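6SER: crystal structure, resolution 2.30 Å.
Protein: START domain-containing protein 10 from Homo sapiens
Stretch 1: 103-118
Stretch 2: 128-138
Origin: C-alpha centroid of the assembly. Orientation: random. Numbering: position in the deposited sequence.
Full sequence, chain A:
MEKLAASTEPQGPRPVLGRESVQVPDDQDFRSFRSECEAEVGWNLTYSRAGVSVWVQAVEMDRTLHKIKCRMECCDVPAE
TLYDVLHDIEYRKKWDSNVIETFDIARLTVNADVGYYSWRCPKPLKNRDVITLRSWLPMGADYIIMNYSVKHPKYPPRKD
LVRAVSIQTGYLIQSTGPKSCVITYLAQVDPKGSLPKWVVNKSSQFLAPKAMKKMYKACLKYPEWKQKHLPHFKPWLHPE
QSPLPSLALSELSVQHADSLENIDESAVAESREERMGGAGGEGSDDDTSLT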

# COMPACT_ATOMS: atom_id res chain seq x y z
N PHE A 103 -3.97 -8.39 -8.90
CA PHE A 103 -5.23 -8.10 -9.57
C PHE A 103 -6.29 -7.84 -8.51
O PHE A 103 -6.19 -8.34 -7.39
CB PHE A 103 -5.67 -9.26 -10.46
CG PHE A 103 -5.69 -10.59 -9.77
CD1 PHE A 103 -6.80 -11.02 -9.06
CD2 PHE A 103 -4.57 -11.42 -9.81
CE1 PHE A 103 -6.80 -12.25 -8.40
CE2 PHE A 103 -4.56 -12.66 -9.17
CZ PHE A 103 -5.68 -13.07 -8.46
N ASP A 104 -7.30 -7.06 -8.88
CA ASP A 104 -8.44 -6.88 -7.99
C ASP A 104 -9.36 -8.08 -8.10
O ASP A 104 -9.44 -8.73 -9.14
CB ASP A 104 -9.20 -5.60 -8.32
CG ASP A 104 -8.49 -4.35 -7.81
OD1 ASP A 104 -7.65 -4.48 -6.89
OD2 ASP A 104 -8.77 -3.26 -8.33
N ILE A 105 -10.07 -8.36 -7.01
CA ILE A 105 -10.95 -9.51 -6.91
C ILE A 105 -12.41 -9.10 -7.03
O ILE A 105 -13.19 -9.71 -7.76
CB ILE A 105 -10.69 -10.26 -5.59
CG1 ILE A 105 -9.28 -10.86 -5.59
CG2 ILE A 105 -11.79 -11.31 -5.34
CD1 ILE A 105 -8.86 -11.46 -4.26
N ALA A 106 -12.80 -8.07 -6.29
CA ALA A 106 -14.18 -7.65 -6.27
C ALA A 106 -14.25 -6.24 -5.70
O ALA A 106 -13.31 -5.76 -5.06
CB ALA A 106 -15.05 -8.61 -5.44
N ARG A 107 -15.37 -5.60 -5.93
CA ARG A 107 -15.63 -4.26 -5.46
C ARG A 107 -16.60 -4.31 -4.29
O ARG A 107 -17.52 -5.14 -4.27
CB ARG A 107 -16.17 -3.40 -6.62
CG ARG A 107 -17.00 -2.22 -6.18
CD ARG A 107 -16.91 -1.07 -7.18
NE ARG A 107 -17.10 -1.49 -8.57
CZ ARG A 107 -18.28 -1.72 -9.13
NH1 ARG A 107 -19.39 -1.58 -8.42
NH2 ARG A 107 -18.35 -2.09 -10.40
N LEU A 108 -16.38 -3.45 -3.30
CA LEU A 108 -17.31 -3.32 -2.18
C LEU A 108 -18.20 -2.09 -2.35
O LEU A 108 -19.42 -2.21 -2.37
CB LEU A 108 -16.54 -3.21 -0.86
CG LEU A 108 -15.83 -4.46 -0.36
CD1 LEU A 108 -14.78 -3.98 0.60
CD2 LEU A 108 -16.81 -5.42 0.33
N THR A 109 -17.59 -0.92 -2.39
CA THR A 109 -18.25 0.36 -2.62
C THR A 109 -17.60 1.02 -3.82
O THR A 109 -16.69 0.48 -4.45
CB THR A 109 -18.14 1.27 -1.39
OG1 THR A 109 -16.80 1.77 -1.30
CG2 THR A 109 -18.48 0.52 -0.10
N VAL A 110 -18.07 2.23 -4.13
CA VAL A 110 -17.53 2.95 -5.27
C VAL A 110 -16.04 3.28 -5.09
O VAL A 110 -15.32 3.40 -6.08
CB VAL A 110 -18.39 4.20 -5.53
CG1 VAL A 110 -18.03 5.36 -4.60
CG2 VAL A 110 -18.32 4.61 -6.97
N ASN A 111 -15.56 3.38 -3.85
CA ASN A 111 -14.15 3.66 -3.58
C ASN A 111 -13.54 2.64 -2.61
O ASN A 111 -12.66 2.97 -1.83
CB ASN A 111 -13.94 5.08 -3.06
CG ASN A 111 -14.66 5.34 -1.74
OD1 ASN A 111 -15.78 4.88 -1.52
ND2 ASN A 111 -14.01 6.08 -0.84
N ALA A 112 -13.99 1.38 -2.65
CA ALA A 112 -13.36 0.34 -1.84
C ALA A 112 -13.46 -1.00 -2.55
O ALA A 112 -14.54 -1.36 -3.03
CB ALA A 112 -14.00 0.22 -0.45
N ASP A 113 -12.36 -1.74 -2.62
CA ASP A 113 -12.38 -3.04 -3.26
C ASP A 113 -11.48 -4.01 -2.51
O ASP A 113 -10.88 -3.68 -1.48
CB ASP A 113 -12.03 -2.93 -4.75
CG ASP A 113 -10.62 -2.43 -5.00
OD1 ASP A 113 -9.82 -2.36 -4.05
OD2 ASP A 113 -10.31 -2.12 -6.17
N VAL A 114 -11.40 -5.23 -3.03
CA VAL A 114 -10.60 -6.31 -2.48
C VAL A 114 -9.69 -6.82 -3.59
O VAL A 114 -10.14 -7.04 -4.71
CB VAL A 114 -11.47 -7.45 -1.92
CG1 VAL A 114 -10.60 -8.49 -1.20
CG2 VAL A 114 -12.52 -6.89 -0.98
N GLY A 115 -8.41 -7.03 -3.26
CA GLY A 115 -7.43 -7.39 -4.26
C GLY A 115 -6.36 -8.32 -3.73
O GLY A 115 -6.28 -8.62 -2.53
N TYR A 116 -5.52 -8.77 -4.67
CA TYR A 116 -4.54 -9.82 -4.46
C TYR A 116 -3.19 -9.33 -4.94
O TYR A 116 -3.10 -8.65 -5.96
CB TYR A 116 -4.92 -11.09 -5.23
CG TYR A 116 -3.92 -12.19 -5.07
CD1 TYR A 116 -3.96 -13.04 -3.96
CD2 TYR A 116 -2.92 -12.39 -6.00
CE1 TYR A 116 -3.05 -14.05 -3.79
CE2 TYR A 116 -2.01 -13.40 -5.84
CZ TYR A 116 -2.07 -14.23 -4.73
OH TYR A 116 -1.16 -15.23 -4.55
N TYR A 117 -2.14 -9.70 -4.21
CA TYR A 117 -0.78 -9.31 -4.58
C TYR A 117 0.22 -10.36 -4.10
O TYR A 117 0.25 -10.68 -2.91
CB TYR A 117 -0.45 -7.94 -3.98
CG TYR A 117 0.96 -7.46 -4.24
CD1 TYR A 117 1.26 -6.68 -5.35
CD2 TYR A 117 2.00 -7.76 -3.36
CE1 TYR A 117 2.54 -6.22 -5.59
CE2 TYR A 117 3.29 -7.31 -3.59
CZ TYR A 117 3.56 -6.54 -4.71
OH TYR A 117 4.84 -6.09 -4.95
N SER A 118 1.05 -10.86 -5.02
CA SER A 118 2.11 -11.83 -4.78
C SER A 118 3.47 -11.23 -5.10
O SER A 118 3.60 -10.48 -6.07
CB SER A 118 1.98 -13.07 -5.67
OG SER A 118 0.74 -13.70 -5.53
N ARG A 128 5.58 -14.63 -1.17
CA ARG A 128 4.51 -14.17 -0.27
C ARG A 128 3.32 -13.64 -1.05
O ARG A 128 3.49 -13.24 -2.10
CB ARG A 128 5.07 -13.08 0.62
CG ARG A 128 5.49 -13.60 1.97
CD ARG A 128 6.96 -13.56 2.21
NE ARG A 128 7.10 -14.04 3.54
CZ ARG A 128 7.99 -14.90 3.93
NH1 ARG A 128 8.89 -15.34 3.11
NH2 ARG A 128 7.97 -15.28 5.15
N ASP A 129 2.17 -13.65 -0.44
CA ASP A 129 0.93 -13.11 -1.01
C ASP A 129 0.08 -12.47 0.07
O ASP A 129 0.18 -12.84 1.16
CB ASP A 129 0.20 -14.12 -1.89
CG ASP A 129 -0.42 -15.32 -1.23
OD1 ASP A 129 -0.17 -15.56 -0.09
OD2 ASP A 129 -1.09 -15.98 -1.89
N VAL A 130 -0.74 -11.55 -0.33
CA VAL A 130 -1.68 -10.83 0.54
C VAL A 130 -3.02 -10.66 -0.14
O VAL A 130 -3.08 -10.55 -1.31
CB VAL A 130 -1.15 -9.45 0.95
CG1 VAL A 130 -0.08 -9.54 1.98
CG2 VAL A 130 -0.69 -8.61 -0.21
N ILE A 131 -4.04 -10.72 0.66
CA ILE A 131 -5.39 -10.34 0.27
C ILE A 131 -5.74 -9.13 1.11
O ILE A 131 -5.72 -9.22 2.35
CB ILE A 131 -6.40 -11.48 0.52
CG1 ILE A 131 -5.95 -12.78 -0.14
CG2 ILE A 131 -7.79 -11.08 0.09
CD1 ILE A 131 -6.22 -12.82 -1.59
N THR A 132 -6.07 -8.01 0.47
CA THR A 132 -6.28 -6.76 1.20
C THR A 132 -7.59 -6.09 0.79
O THR A 132 -8.02 -6.20 -0.36
CB THR A 132 -5.12 -5.77 0.98
OG1 THR A 132 -4.94 -5.57 -0.43
CG2 THR A 132 -3.83 -6.29 1.58
N LEU A 133 -8.21 -5.40 1.74
CA LEU A 133 -9.27 -4.46 1.44
C LEU A 133 -8.64 -3.08 1.27
O LEU A 133 -7.97 -2.59 2.18
CB LEU A 133 -10.32 -4.45 2.55
CG LEU A 133 -11.62 -3.65 2.35
CD1 LEU A 133 -12.64 -4.10 3.37
CD2 LEU A 133 -11.42 -2.14 2.48
N ARG A 134 -8.84 -2.48 0.11
CA ARG A 134 -8.23 -1.21 -0.25
C ARG A 134 -9.34 -0.17 -0.37
O ARG A 134 -10.42 -0.47 -0.89
CB ARG A 134 -7.46 -1.33 -1.58
CG ARG A 134 -6.65 -0.10 -1.97
CD ARG A 134 -5.73 -0.40 -3.16
NE ARG A 134 -6.43 -0.40 -4.45
CZ ARG A 134 -6.89 -1.50 -5.07
NH1 ARG A 134 -7.51 -1.39 -6.25
NH2 ARG A 134 -6.74 -2.69 -4.51
N SER A 135 -9.07 1.05 0.12
CA SER A 135 -10.01 2.14 -0.08
C SER A 135 -9.27 3.45 -0.29
O SER A 135 -8.19 3.67 0.26
CB SER A 135 -10.96 2.29 1.10
OG SER A 135 -12.04 3.14 0.74
N TRP A 136 -9.87 4.33 -1.10
CA TRP A 136 -9.20 5.54 -1.56
C TRP A 136 -10.12 6.74 -1.45
O TRP A 136 -11.35 6.61 -1.56
CB TRP A 136 -8.71 5.39 -3.00
CG TRP A 136 -9.72 4.85 -3.96
CD1 TRP A 136 -10.50 5.58 -4.82
CD2 TRP A 136 -10.05 3.47 -4.20
NE1 TRP A 136 -11.29 4.75 -5.58
CE2 TRP A 136 -11.04 3.45 -5.21
CE3 TRP A 136 -9.61 2.26 -3.66
CZ2 TRP A 136 -11.60 2.25 -5.69
CZ3 TRP A 136 -10.17 1.08 -4.13
CH2 TRP A 136 -11.15 1.08 -5.13
N LEU A 137 -9.52 7.91 -1.24
CA LEU A 137 -10.28 9.14 -1.05
C LEU A 137 -9.48 10.36 -1.48
O LEU A 137 -8.48 10.72 -0.83
CB LEU A 137 -10.69 9.28 0.42
CG LEU A 137 -11.67 10.41 0.76
CD1 LEU A 137 -12.98 10.21 -0.00
CD2 LEU A 137 -11.92 10.48 2.26
N PRO A 138 -9.90 11.11 -2.50
CA PRO A 138 -9.27 12.37 -2.80
C PRO A 138 -9.76 13.38 -1.76
O PRO A 138 -10.86 13.40 -1.56
CB PRO A 138 -9.88 12.74 -4.13
CG PRO A 138 -10.37 11.45 -4.63
CD PRO A 138 -10.86 10.70 -3.44
O HOH W 1 -13.31 5.41 -7.16

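Strand 128-138 of START domain-containing protein 10 runs antiparallel to strand 112-118, and about 912 Å² is buried between the two stretches. Arg128 contributes mainly backbone: its O accepts a CA-H...O contact from Ser118 CA (3.3 Å), while its CA-to-CB bond points sideways and the end of the side chain leads off from the other stretch. Asp129, beside Ser118, receives a hydrogen bond from the Tyr116 hydroxyl (Tyr116 OH to Asp129 OD2, 2.8 Å), OD2 lying at the edge of the Tyr116 ring, near its plane. Val130 forms a hydrogen-bonded pair with Tyr117, through Val130 N to Tyr117 O (2.9 Å) and Tyr117 N to Val130 O (3.2 Å); on the same face, Val130 CG2 packs on Tyr117 CB at 3.8 Å. Ile131 turns to the other face, where its CD1 meets the edge of the Tyr116 ring (3.3 Å to Tyr116 CD1) and also reaches Ile105 CD1 at 4.0 Å. Thr132 pairs with Gly115 by backbone alone (Gly115 N to Thr132 O, 3.0 Å; Thr132 N to Gly115 O, 3.1 Å). A CB on Gly115 would clash with Asp104 OD1, so its absence leaves room for that carboxylate. Leu133 lies opposite Val114 and packs its CD1 against Leu108 CD1 (3.5 Å). Arg134 pairs with Asp113 through the backbone, and its guanidinium bridges two acids: NH1 lies 2.9 Å from Asp113 OD2 and 3.1 Å from Asp104 OD2. Asp104 OD2 and Asp113 OD2 are two acceptors only 2.9 Å apart, and the positive charge between them can ease their repulsion. Ser135 OG donates to Asn111 O (2.6 Å), which also accepts from Trp136 N (3.2 Å). Asn111 ND2 returns a bond to Trp136 O (2.8 Å), while Asn111 CB sits over the five-membered ring of the indole. Water 1 links Trp136 NE1 (2.6 Å from its O) to Val110 O (3.0 Å). Beyond this, Leu137 touches lightly and Pro138 makes no contact.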